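Local coordinates for uncharacterized conserved protein (Staphylococcus epidermidis, PDB 3FRM) that is of unknown function but, as a member of the GNAT acetyltransferase family, may transfer an acyl group from acyl-coenzyme A to an acceptor, at residues Q209-V212 with G213-A216; D233-L236 with R237-Y240. All coordinates share one frame; numbering follows the deposited sequence.

Contact 1 (Q209-V212 with G213-A216)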
ATOM      1  N   GLN A 209     -11.599 -15.536  -2.633  1.00 16.68           N
ATOM      2  CA  GLN A 209     -10.503 -15.673  -3.525  1.00 16.68           C
ATOM      3  C   GLN A 209     -10.432 -17.106  -4.058  1.00 17.70           C
ATOM      4  O   GLN A 209     -10.287 -17.308  -5.253  1.00 17.63           O
ATOM      5  CB  GLN A 209      -9.251 -15.315  -2.780  1.00 16.97           C
ATOM      6  CG  GLN A 209      -8.174 -14.896  -3.683  1.00 17.81           C
ATOM      7  CD  GLN A 209      -8.369 -13.492  -4.105  1.00 18.99           C
ATOM      8  OE1 GLN A 209      -8.729 -12.662  -3.300  1.00 21.69           O
ATOM      9  NE2 GLN A 209      -8.119 -13.205  -5.368  1.00 18.41           N
ATOM     10  N   ALA A 210     -10.529 -18.091  -3.165  1.00 17.61           N
ATOM     11  CA  ALA A 210     -10.507 -19.476  -3.567  1.00 18.52           C
ATOM     12  C   ALA A 210     -11.635 -19.836  -4.522  1.00 19.05           C
ATOM     13  O   ALA A 210     -11.462 -20.682  -5.393  1.00 19.67           O
ATOM     14  CB  ALA A 210     -10.554 -20.403  -2.339  1.00 18.30           C
ATOM     15  N   TYR A 211     -12.790 -19.216  -4.336  1.00 19.01           N
ATOM     16  CA  TYR A 211     -13.908 -19.401  -5.236  1.00 19.13           C
ATOM     17  C   TYR A 211     -13.495 -18.992  -6.657  1.00 19.23           C
ATOM     18  O   TYR A 211     -13.594 -19.782  -7.602  1.00 19.86           O
ATOM     19  CB  TYR A 211     -15.066 -18.522  -4.764  1.00 18.87           C
ATOM     20  CG  TYR A 211     -16.333 -18.756  -5.515  1.00 19.49           C
ATOM     21  CD1 TYR A 211     -17.363 -19.533  -4.954  1.00 18.51           C
ATOM     22  CD2 TYR A 211     -16.532 -18.195  -6.783  1.00 19.35           C
ATOM     23  CE1 TYR A 211     -18.542 -19.779  -5.645  1.00 17.70           C
ATOM     24  CE2 TYR A 211     -17.725 -18.431  -7.488  1.00 20.94           C
ATOM     25  CZ  TYR A 211     -18.712 -19.239  -6.904  1.00 20.56           C
ATOM     26  OH  TYR A 211     -19.884 -19.473  -7.571  1.00 25.37           O
ATOM     27  N   VAL A 212     -13.044 -17.749  -6.796  1.00 18.33           N
ATOM     28  CA  VAL A 212     -12.506 -17.266  -8.041  1.00 18.15           C
ATOM     29  C   VAL A 212     -11.458 -18.279  -8.569  1.00 19.59           C
ATOM     30  O   VAL A 212     -11.415 -18.614  -9.763  1.00 20.58           O
ATOM     31  CB  VAL A 212     -11.932 -15.842  -7.840  1.00 18.11           C
ATOM     32  CG1 VAL A 212     -11.138 -15.409  -9.028  1.00 18.17           C
ATOM     33  CG2 VAL A 212     -13.074 -14.793  -7.547  1.00 17.74           C
ATOM     34  N   GLY A 213     -10.644 -18.808  -7.661  1.00 19.32           N
ATOM     35  CA  GLY A 213      -9.603 -19.742  -8.028  1.00 19.74           C
ATOM     36  C   GLY A 213     -10.172 -21.005  -8.659  1.00 20.63           C
ATOM     37  O   GLY A 213      -9.581 -21.537  -9.632  1.00 19.83           O
ATOM     38  N   ARG A 214     -11.291 -21.494  -8.092  1.00 20.38           N
ATOM     39  CA  ARG A 214     -11.959 -22.674  -8.610  1.00 20.68           C
ATOM     40  C   ARG A 214     -12.584 -22.387  -9.966  1.00 21.39           C
ATOM     41  O   ARG A 214     -12.490 -23.217 -10.861  1.00 21.27           O
ATOM     42  CB  ARG A 214     -12.979 -23.269  -7.615  1.00 20.93           C
ATOM     43  CG  ARG A 214     -12.332 -23.957  -6.401  1.00 16.64           C
ATOM     44  CD  ARG A 214     -13.348 -24.587  -5.454  1.00 17.55           C
ATOM     45  NE  ARG A 214     -14.438 -23.680  -5.082  1.00 18.35           N
ATOM     46  CZ  ARG A 214     -14.425 -22.852  -4.042  1.00 18.00           C
ATOM     47  NH1 ARG A 214     -13.371 -22.800  -3.227  1.00 16.21           N
ATOM     48  NH2 ARG A 214     -15.476 -22.067  -3.815  1.00 17.36           N
HETATM   49  N   MSE A 215     -13.165 -21.205 -10.146  1.00 21.92           N
HETATM   50  CA  MSE A 215     -13.610 -20.827 -11.480  1.00 23.21           C
HETATM   51  C   MSE A 215     -12.469 -20.771 -12.472  1.00 23.02           C
HETATM   52  O   MSE A 215     -12.645 -21.119 -13.628  1.00 23.40           O
HETATM   53  CB  MSE A 215     -14.285 -19.471 -11.506  1.00 23.92           C
HETATM   54  CG  MSE A 215     -15.538 -19.398 -10.747  1.00 29.89           C
HETATM   55 SE   MSE A 215     -16.176 -17.550 -10.808  0.55 43.01          SE
HETATM   56  CE  MSE A 215     -14.527 -16.540 -10.867  1.00 42.75           C
ATOM     57  N   ALA A 216     -11.295 -20.328 -12.049  1.00 22.74           N
ATOM     58  CA  ALA A 216     -10.255 -20.078 -13.030  1.00 22.69           C
ATOM     59  C   ALA A 216      -9.806 -21.315 -13.797  1.00 23.12           C
ATOM     60  O   ALA A 216      -9.315 -21.204 -14.926  1.00 23.90           O
ATOM     61  CB  ALA A 216      -9.090 -19.382 -12.392  1.00 21.80           C
TER
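Selenomethionine M215 lies back along the helix, beside the ring edge of Y211 and against V212, one turn earlier. Its CB starts beside the V212 carbonyl, 3.5 Å from V212 O. CG is swung to the side of the backbone N, anti to the carbonyl carbon (chi1 -65°), which brings it near Y211 CE2. SE then reaches the rim of the tyrosine ring, with M215 SE 3.8 Å from Y211 CE2. It sits close to the ring plane, 75° off the normal, so this is a Met-aromatic contact made at the edge. A bend at chi3 turns the methyl inward, and M215 CE ends 3.5 Å from V212 CA, also touching the two methyls of V212.

R214 takes the other flank of Y211. Its chain bends at chi3, and the guanidinium folds back over the preceding turn, laying one face over A210 O and Y211 CA. Its plane stands 80° from that of the tyrosine ring, and R214 NH2 comes within 3.4 Å of Y211 CD1, while R214 NH1 lies 3.8 Å from A210 CB.

Four i-to-i+4 backbone hydrogen bonds, from the N atoms of G213, R214, M215 and A216 to the O atoms of Q209, A210, Y211 and V212, carry the helix. The one from M215 N to Y211 O, at 2.9 Å, joins the same two residues that meet through selenium and ring.

Helix 204-216 is the crossover of a beta-alpha-beta unit with strands 188-195 and 221-225. Q209 and V212 pack on I190, M215 and A216 on I188, of the first strand; Y211 and V212 pack on L167 of strand 165-171, and Q209 and A216 on helix 107-111.

Contact 2 (D233-L236 with R237-Y240). With SO4 (sulfate ion), chain H.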
ATOM      1  N   ASP A 233      -2.496  -5.478   0.921  1.00 29.17           N
ATOM      2  CA  ASP A 233      -1.875  -6.155   2.048  1.00 29.68           C
ATOM      3  C   ASP A 233      -2.350  -7.578   2.045  1.00 27.91           C
ATOM      4  O   ASP A 233      -1.591  -8.520   2.263  1.00 27.38           O
ATOM      5  CB  ASP A 233      -2.367  -5.469   3.328  1.00 31.13           C
ATOM      6  CG  ASP A 233      -2.624  -3.959   3.122  1.00 37.86           C
ATOM      7  OD1 ASP A 233      -1.948  -3.128   3.794  1.00 45.17           O
ATOM      8  OD2 ASP A 233      -3.469  -3.576   2.250  1.00 44.88           O
HETATM    9  N   MSE A 234      -3.645  -7.701   1.791  1.00 26.31           N
HETATM   10  CA  MSE A 234      -4.292  -8.976   1.674  1.00 25.81           C
HETATM   11  C   MSE A 234      -3.758  -9.742   0.460  1.00 23.59           C
HETATM   12  O   MSE A 234      -3.379 -10.912   0.568  1.00 22.08           O
HETATM   13  CB  MSE A 234      -5.827  -8.813   1.609  1.00 26.18           C
HETATM   14  CG  MSE A 234      -6.496 -10.174   1.637  1.00 30.30           C
HETATM   15 SE   MSE A 234      -8.335 -10.180   1.014  0.70 37.50          SE
HETATM   16  CE  MSE A 234      -9.154  -8.777   2.176  1.00 36.90           C
ATOM     17  N   TYR A 235      -3.671  -9.055  -0.676  1.00 21.71           N
ATOM     18  CA  TYR A 235      -3.097  -9.703  -1.838  1.00 20.46           C
ATOM     19  C   TYR A 235      -1.747 -10.340  -1.572  1.00 20.37           C
ATOM     20  O   TYR A 235      -1.531 -11.492  -1.941  1.00 21.05           O
ATOM     21  CB  TYR A 235      -3.011  -8.765  -3.009  1.00 19.09           C
ATOM     22  CG  TYR A 235      -4.351  -8.179  -3.398  1.00 17.79           C
ATOM     23  CD1 TYR A 235      -5.560  -8.923  -3.254  1.00 15.41           C
ATOM     24  CD2 TYR A 235      -4.427  -6.877  -3.939  1.00  7.36           C
ATOM     25  CE1 TYR A 235      -6.822  -8.355  -3.644  1.00 12.04           C
ATOM     26  CE2 TYR A 235      -5.633  -6.341  -4.296  1.00 13.02           C
ATOM     27  CZ  TYR A 235      -6.829  -7.082  -4.160  1.00 14.52           C
ATOM     28  OH  TYR A 235      -7.998  -6.490  -4.549  1.00 18.67           O
ATOM     29  N   LEU A 236      -0.848  -9.601  -0.934  1.00 20.53           N
ATOM     30  CA  LEU A 236       0.519 -10.097  -0.694  1.00 20.77           C
ATOM     31  C   LEU A 236       0.508 -11.326   0.224  1.00 20.79           C
ATOM     32  O   LEU A 236       1.037 -12.378  -0.133  1.00 21.17           O
ATOM     33  CB  LEU A 236       1.387  -9.003  -0.077  1.00 20.94           C
ATOM     34  CG  LEU A 236       1.700  -7.757  -0.914  1.00 21.23           C
ATOM     35  CD1 LEU A 236       3.171  -7.518  -0.803  1.00 21.98           C
ATOM     36  CD2 LEU A 236       1.393  -7.976  -2.353  1.00 22.26           C
ATOM     37  N   ARG A 237      -0.115 -11.180   1.386  1.00 20.30           N
ATOM     38  CA  ARG A 237      -0.272 -12.270   2.345  1.00 20.88           C
ATOM     39  C   ARG A 237      -0.909 -13.474   1.681  1.00 20.34           C
ATOM     40  O   ARG A 237      -0.633 -14.611   2.049  1.00 19.83           O
ATOM     41  CB  ARG A 237      -1.160 -11.830   3.514  1.00 20.76           C
ATOM     42  CG  ARG A 237      -1.622 -12.988   4.328  1.00 23.68           C
ATOM     43  CD  ARG A 237      -2.336 -12.507   5.581  1.00 30.97           C
ATOM     44  NE  ARG A 237      -3.101 -11.290   5.355  1.00 32.55           N
ATOM     45  CZ  ARG A 237      -4.425 -11.269   5.248  1.00 36.63           C
ATOM     46  NH1 ARG A 237      -5.112 -12.418   5.350  1.00 37.23           N
ATOM     47  NH2 ARG A 237      -5.057 -10.108   5.041  1.00 34.51           N
ATOM     48  N   GLN A 238      -1.776 -13.194   0.709  1.00 20.10           N
ATOM     49  CA  GLN A 238      -2.423 -14.226  -0.069  1.00 19.88           C
ATOM     50  C   GLN A 238      -1.509 -14.927  -1.098  1.00 19.08           C
ATOM     51  O   GLN A 238      -1.889 -15.937  -1.624  1.00 19.66           O
ATOM     52  CB  GLN A 238      -3.689 -13.667  -0.725  1.00 19.32           C
ATOM     53  CG  GLN A 238      -4.912 -14.185  -0.104  1.00 19.29           C
ATOM     54  CD  GLN A 238      -6.113 -13.259  -0.195  1.00 22.94           C
ATOM     55  OE1 GLN A 238      -7.050 -13.404   0.590  1.00 26.30           O
ATOM     56  NE2 GLN A 238      -6.100 -12.314  -1.118  1.00 22.98           N
ATOM     57  N   GLY A 239      -0.340 -14.379  -1.409  1.00 18.36           N
ATOM     58  CA  GLY A 239       0.576 -15.034  -2.328  1.00 17.52           C
ATOM     59  C   GLY A 239       0.735 -14.391  -3.712  1.00 17.76           C
ATOM     60  O   GLY A 239       1.500 -14.913  -4.544  1.00 16.87           O
ATOM     61  N   TYR A 240       0.031 -13.283  -3.976  1.00 16.19           N
ATOM     62  CA  TYR A 240       0.090 -12.676  -5.305  1.00 16.46           C
ATOM     63  C   TYR A 240       1.499 -12.222  -5.534  1.00 16.32           C
ATOM     64  O   TYR A 240       2.131 -11.747  -4.597  1.00 16.46           O
ATOM     65  CB  TYR A 240      -0.821 -11.440  -5.416  1.00 16.56           C
ATOM     66  CG  TYR A 240      -2.239 -11.770  -5.783  1.00 15.39           C
ATOM     67  CD1 TYR A 240      -2.639 -11.768  -7.095  1.00 14.17           C
ATOM     68  CD2 TYR A 240      -3.179 -12.131  -4.801  1.00 17.72           C
ATOM     69  CE1 TYR A 240      -3.928 -12.128  -7.432  1.00 16.55           C
ATOM     70  CE2 TYR A 240      -4.496 -12.459  -5.129  1.00 14.44           C
ATOM     71  CZ  TYR A 240      -4.852 -12.440  -6.452  1.00 16.12           C
ATOM     72  OH  TYR A 240      -6.135 -12.730  -6.831  1.00 18.35           O
TER
HETATM   73  S   SO4 H 253      -8.997 -12.652   4.911  1.00 52.66           S
HETATM   74  O1  SO4 H 253      -8.302 -13.740   4.224  1.00 57.17           O
HETATM   75  O2  SO4 H 253      -8.160 -11.482   4.699  1.00 53.07           O
HETATM   76  O3  SO4 H 253     -10.320 -12.533   4.314  1.00 50.82           O
HETATM   77  O4  SO4 H 253      -9.071 -12.896   6.351  1.00 51.17           O
HETATM   78  O   HOH W   1       2.969 -12.581  -2.070  1.00 13.08           O
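Y235 and Y240 meet edge to face where helix 232-237 ends in a Schellman motif, the Y235 edge directed at the Y240 face with ring centroids 5.5 Å apart. The Y235 carbonyl holds the turn: Y240 N bonds to Y235 O at 3.1 Å, and that oxygen also lies in the plane of the Y240 ring, at its edge. G239, with phi 109°, ends the helical run, and its N bonds to L236 O at 2.7 Å from above the carbonyl plane.

In the same turn, selenomethionine M234 and Q238 run side by side, with Q238 OE1 3.4 Å from M234 CG. R237 bends at chi3 to present the edge of its guanidinium to a sulfate, R237 NH1 bonding SO4 O2 at 3.3 Å and NH2 only weakly. R237 NE is buried without a partner. The sulfate, probably from the crystallisation liquor, is also hydrogen-bonded by G203 N and S206 N, consistent with the loop that binds the coenzyme A pyrophosphate in GNAT relatives. F245 of the second subunit packs on R237. A water bridges the last helical turn to the loop before strand 241-251, donating to L236 O at 2.7 Å and Y240 O at 2.8 Å.

How the contacts relate
Contact 1 is the more buried of the two and lies within helix 204-216, while contact 2 closes the short helix 232-237 and is only partly buried. Both belong to the GNAT domain, and their centres are about 15 Å apart. They meet through Q209, whose side chain packs against Q238 and Y240. I190 of strand 188-195 also serves both, touched by V212 in one and Y240 in the other. Their chemistry differs with place: regular helical bonds and a selenium-ring edge in 209-216, against a helix-ending glycine with positive phi, a tyrosine pair, a water and a sulfate in 233-240, where the second subunit also comes near.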